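Local coordinates for protein monovalent Na+/H+ antiporter subunit A (Dietzia sp. DQ12-45-1b, PDB 7D3U) that probably exchanges monovalent cations such as sodium for protons across the cell membrane, as an antiporter-like subunit of a multi-subunit Mrp complex, at residues G308-H321 with S383-P395. Numbering follows the deposited sequence.
Sequences GVGTPAAMVAAIIH and SKEWMFKSMLDAP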
# COMPACT_ATOMS: atom_id res chain seq x y z
N GLY B 308 5.61 36.74 34.46
CA GLY B 308 4.34 37.21 33.96
C GLY B 308 3.93 38.56 34.50
O GLY B 308 3.05 39.21 33.92
N VAL B 309 4.52 38.99 35.61
CA VAL B 309 4.34 40.38 36.04
C VAL B 309 4.70 41.33 34.90
O VAL B 309 3.99 42.31 34.63
CB VAL B 309 5.17 40.67 37.31
CG1 VAL B 309 5.32 42.16 37.52
CG2 VAL B 309 4.52 40.03 38.51
N GLY B 310 5.80 41.04 34.21
CA GLY B 310 6.13 41.71 32.96
C GLY B 310 6.46 43.19 33.07
O GLY B 310 5.91 44.00 32.32
N THR B 311 7.34 43.55 33.99
CA THR B 311 7.83 44.90 34.14
C THR B 311 9.34 44.84 34.30
O THR B 311 9.89 43.80 34.70
CB THR B 311 7.20 45.62 35.34
OG1 THR B 311 7.58 44.95 36.56
CG2 THR B 311 5.69 45.64 35.23
N PRO B 312 10.06 45.92 33.97
CA PRO B 312 11.52 45.91 34.14
C PRO B 312 11.98 45.54 35.54
O PRO B 312 13.02 44.89 35.69
CB PRO B 312 11.92 47.35 33.78
CG PRO B 312 10.87 47.79 32.84
CD PRO B 312 9.59 47.15 33.31
N ALA B 313 11.22 45.91 36.57
CA ALA B 313 11.55 45.50 37.93
C ALA B 313 11.30 44.02 38.16
O ALA B 313 11.73 43.50 39.19
CB ALA B 313 10.76 46.33 38.94
N ALA B 314 10.61 43.35 37.25
CA ALA B 314 10.28 41.94 37.42
C ALA B 314 11.30 41.02 36.79
O ALA B 314 11.57 39.94 37.33
CB ALA B 314 8.90 41.65 36.83
N MET B 315 11.88 41.40 35.65
CA MET B 315 12.87 40.55 35.00
C MET B 315 14.16 40.47 35.81
O MET B 315 14.82 39.42 35.81
CB MET B 315 13.15 41.05 33.59
CG MET B 315 11.94 41.01 32.69
SD MET B 315 11.05 39.46 32.85
CE MET B 315 9.41 39.99 32.37
N VAL B 316 14.52 41.54 36.51
CA VAL B 316 15.68 41.50 37.39
C VAL B 316 15.47 40.46 38.48
O VAL B 316 16.35 39.64 38.77
CB VAL B 316 15.96 42.89 37.98
CG1 VAL B 316 17.17 42.83 38.89
CG2 VAL B 316 16.17 43.90 36.88
N ALA B 317 14.29 40.48 39.11
CA ALA B 317 13.98 39.50 40.14
C ALA B 317 13.96 38.09 39.56
O ALA B 317 14.47 37.16 40.19
CB ALA B 317 12.64 39.83 40.79
N ALA B 318 13.40 37.93 38.36
CA ALA B 318 13.35 36.61 37.75
C ALA B 318 14.75 36.07 37.49
O ALA B 318 15.03 34.90 37.78
CB ALA B 318 12.56 36.67 36.45
N ILE B 319 15.65 36.90 36.98
CA ILE B 319 17.00 36.42 36.67
C ILE B 319 17.78 36.13 37.95
O ILE B 319 18.46 35.10 38.05
CB ILE B 319 17.73 37.44 35.78
CG1 ILE B 319 17.01 37.56 34.44
CG2 ILE B 319 19.17 37.01 35.56
CD1 ILE B 319 17.55 38.65 33.56
N ILE B 320 17.69 37.02 38.94
CA ILE B 320 18.44 36.78 40.17
C ILE B 320 17.90 35.55 40.89
O ILE B 320 18.67 34.79 41.48
CB ILE B 320 18.44 38.03 41.07
CG1 ILE B 320 19.43 37.85 42.22
CG2 ILE B 320 17.06 38.30 41.63
CD1 ILE B 320 20.79 37.37 41.78
N HIS B 321 16.60 35.29 40.81
CA HIS B 321 16.06 34.09 41.44
C HIS B 321 16.39 32.84 40.64
O HIS B 321 16.56 31.78 41.23
CB HIS B 321 14.56 34.20 41.63
CG HIS B 321 13.99 33.15 42.53
ND1 HIS B 321 13.87 31.83 42.15
CD2 HIS B 321 13.53 33.22 43.80
CE1 HIS B 321 13.35 31.13 43.14
NE2 HIS B 321 13.14 31.95 44.16
N SER B 383 16.86 37.75 46.62
CA SER B 383 16.09 37.40 45.43
C SER B 383 14.60 37.30 45.74
O SER B 383 13.77 37.74 44.94
CB SER B 383 16.61 36.09 44.85
OG SER B 383 15.85 35.71 43.73
N LYS B 384 14.24 36.73 46.89
CA LYS B 384 12.83 36.60 47.23
C LYS B 384 12.21 37.96 47.52
O LYS B 384 11.07 38.23 47.13
CB LYS B 384 12.65 35.66 48.42
CG LYS B 384 12.59 34.19 48.04
CD LYS B 384 11.18 33.65 48.15
CE LYS B 384 11.17 32.14 48.08
NZ LYS B 384 11.73 31.63 46.80
N GLU B 385 12.94 38.85 48.20
CA GLU B 385 12.40 40.18 48.45
C GLU B 385 12.35 40.99 47.17
O GLU B 385 11.46 41.84 47.02
CB GLU B 385 13.21 40.90 49.53
CG GLU B 385 14.58 41.39 49.10
CD GLU B 385 15.17 42.38 50.09
OE1 GLU B 385 16.29 42.86 49.85
OE2 GLU B 385 14.51 42.67 51.11
N TRP B 386 13.25 40.74 46.22
CA TRP B 386 13.13 41.36 44.91
C TRP B 386 11.89 40.86 44.18
O TRP B 386 11.18 41.65 43.54
CB TRP B 386 14.39 41.09 44.09
CG TRP B 386 15.27 42.28 43.95
CD1 TRP B 386 16.31 42.62 44.76
CD2 TRP B 386 15.18 43.29 42.95
NE1 TRP B 386 16.88 43.79 44.32
CE2 TRP B 386 16.20 44.22 43.21
CE3 TRP B 386 14.33 43.51 41.86
CZ2 TRP B 386 16.41 45.35 42.42
CZ3 TRP B 386 14.54 44.62 41.07
CH2 TRP B 386 15.56 45.53 41.36
N MET B 387 11.62 39.56 44.26
CA MET B 387 10.41 39.02 43.65
C MET B 387 9.16 39.63 44.27
O MET B 387 8.19 39.94 43.57
CB MET B 387 10.39 37.50 43.81
CG MET B 387 9.18 36.84 43.20
SD MET B 387 9.47 35.08 42.96
CE MET B 387 11.12 35.13 42.29
N PHE B 388 9.16 39.81 45.59
CA PHE B 388 8.02 40.43 46.26
C PHE B 388 7.87 41.89 45.85
O PHE B 388 6.75 42.36 45.61
CB PHE B 388 8.16 40.30 47.77
CG PHE B 388 8.06 38.89 48.27
CD1 PHE B 388 7.21 37.99 47.65
CD2 PHE B 388 8.80 38.47 49.35
CE1 PHE B 388 7.12 36.69 48.11
CE2 PHE B 388 8.71 37.18 49.81
CZ PHE B 388 7.87 36.29 49.19
N LYS B 389 8.98 42.63 45.78
CA LYS B 389 8.93 44.01 45.31
C LYS B 389 8.41 44.09 43.88
O LYS B 389 7.71 45.05 43.53
CB LYS B 389 10.33 44.63 45.41
CG LYS B 389 10.65 45.70 44.39
CD LYS B 389 12.06 46.21 44.59
CE LYS B 389 12.53 47.05 43.41
NZ LYS B 389 11.59 48.17 43.12
N SER B 390 8.71 43.09 43.06
CA SER B 390 8.23 43.08 41.68
C SER B 390 6.73 42.78 41.62
O SER B 390 5.98 43.47 40.93
CB SER B 390 9.01 42.06 40.86
OG SER B 390 8.52 42.01 39.54
N MET B 391 6.29 41.75 42.34
CA MET B 391 4.90 41.32 42.26
C MET B 391 3.93 42.35 42.81
O MET B 391 2.73 42.28 42.51
CB MET B 391 4.72 39.99 43.00
CG MET B 391 5.23 38.79 42.25
SD MET B 391 5.14 37.28 43.22
CE MET B 391 5.71 36.07 42.04
N LEU B 392 4.40 43.30 43.62
CA LEU B 392 3.50 44.27 44.22
C LEU B 392 2.89 45.23 43.21
O LEU B 392 1.86 45.84 43.50
CB LEU B 392 4.24 45.07 45.30
CG LEU B 392 4.37 44.39 46.66
CD1 LEU B 392 4.60 45.43 47.74
CD2 LEU B 392 3.13 43.56 46.98
N ASP B 393 3.50 45.37 42.03
CA ASP B 393 2.97 46.22 40.97
C ASP B 393 2.57 45.39 39.76
O ASP B 393 2.77 45.79 38.61
CB ASP B 393 3.98 47.30 40.58
CG ASP B 393 5.36 46.75 40.31
OD1 ASP B 393 5.50 45.91 39.40
OD2 ASP B 393 6.31 47.17 41.00
N ALA B 394 2.01 44.21 40.02
CA ALA B 394 1.56 43.34 38.94
C ALA B 394 0.41 43.99 38.18
O ALA B 394 -0.32 44.83 38.72
CB ALA B 394 1.12 41.99 39.50
N PRO B 395 0.22 43.63 36.91
CA PRO B 395 -0.89 44.20 36.14
C PRO B 395 -2.24 43.69 36.61
O PRO B 395 -2.32 42.89 37.55
CB PRO B 395 -0.59 43.75 34.71
CG PRO B 395 0.23 42.53 34.87
CD PRO B 395 1.08 42.78 36.07
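Val309, His321 and Trp386 bury much of the surface where helices 312-321 and 383-391 run roughly antiparallel (156° between their directions), a worked example of how a small residue lets two helices approach with larger side chains around it. The two short axes come within 8.4 Å of each other. Ala317 lays its CB against the backbone of Trp386 and Met387. Beside this seam the Trp386 indole takes Val316 CG1 over one face, a CH-pi contact 4.0 Å from the centroid of the six-membered ring, and meets Ala313 O at its edge; its NE1 is hydrogen-bonded to Asp495 O. Val309, in the turn before helix 312-321, forks toward Ala394: CG1, anti to the backbone N (chi1 163°), rests near Ser390 O, while CG2 lies 4.0 Å from both Met391 CG and Ala394 CB. Near Ser383, Met387 bends at chi3 and brings CE to 3.4 Å from His321 CD2, while Lys384 NZ, hydrogen-bonded to Gln299 OE1, reaches the ring edge 3.0 Å from His321 NE2. Without the imidazole, as with an alanine here, the Met387 methyl and Lys384 NZ would probably both lose a neighbour. The chemistry implies a mostly apolar seam with a buried lysine and histidine together near Ser383.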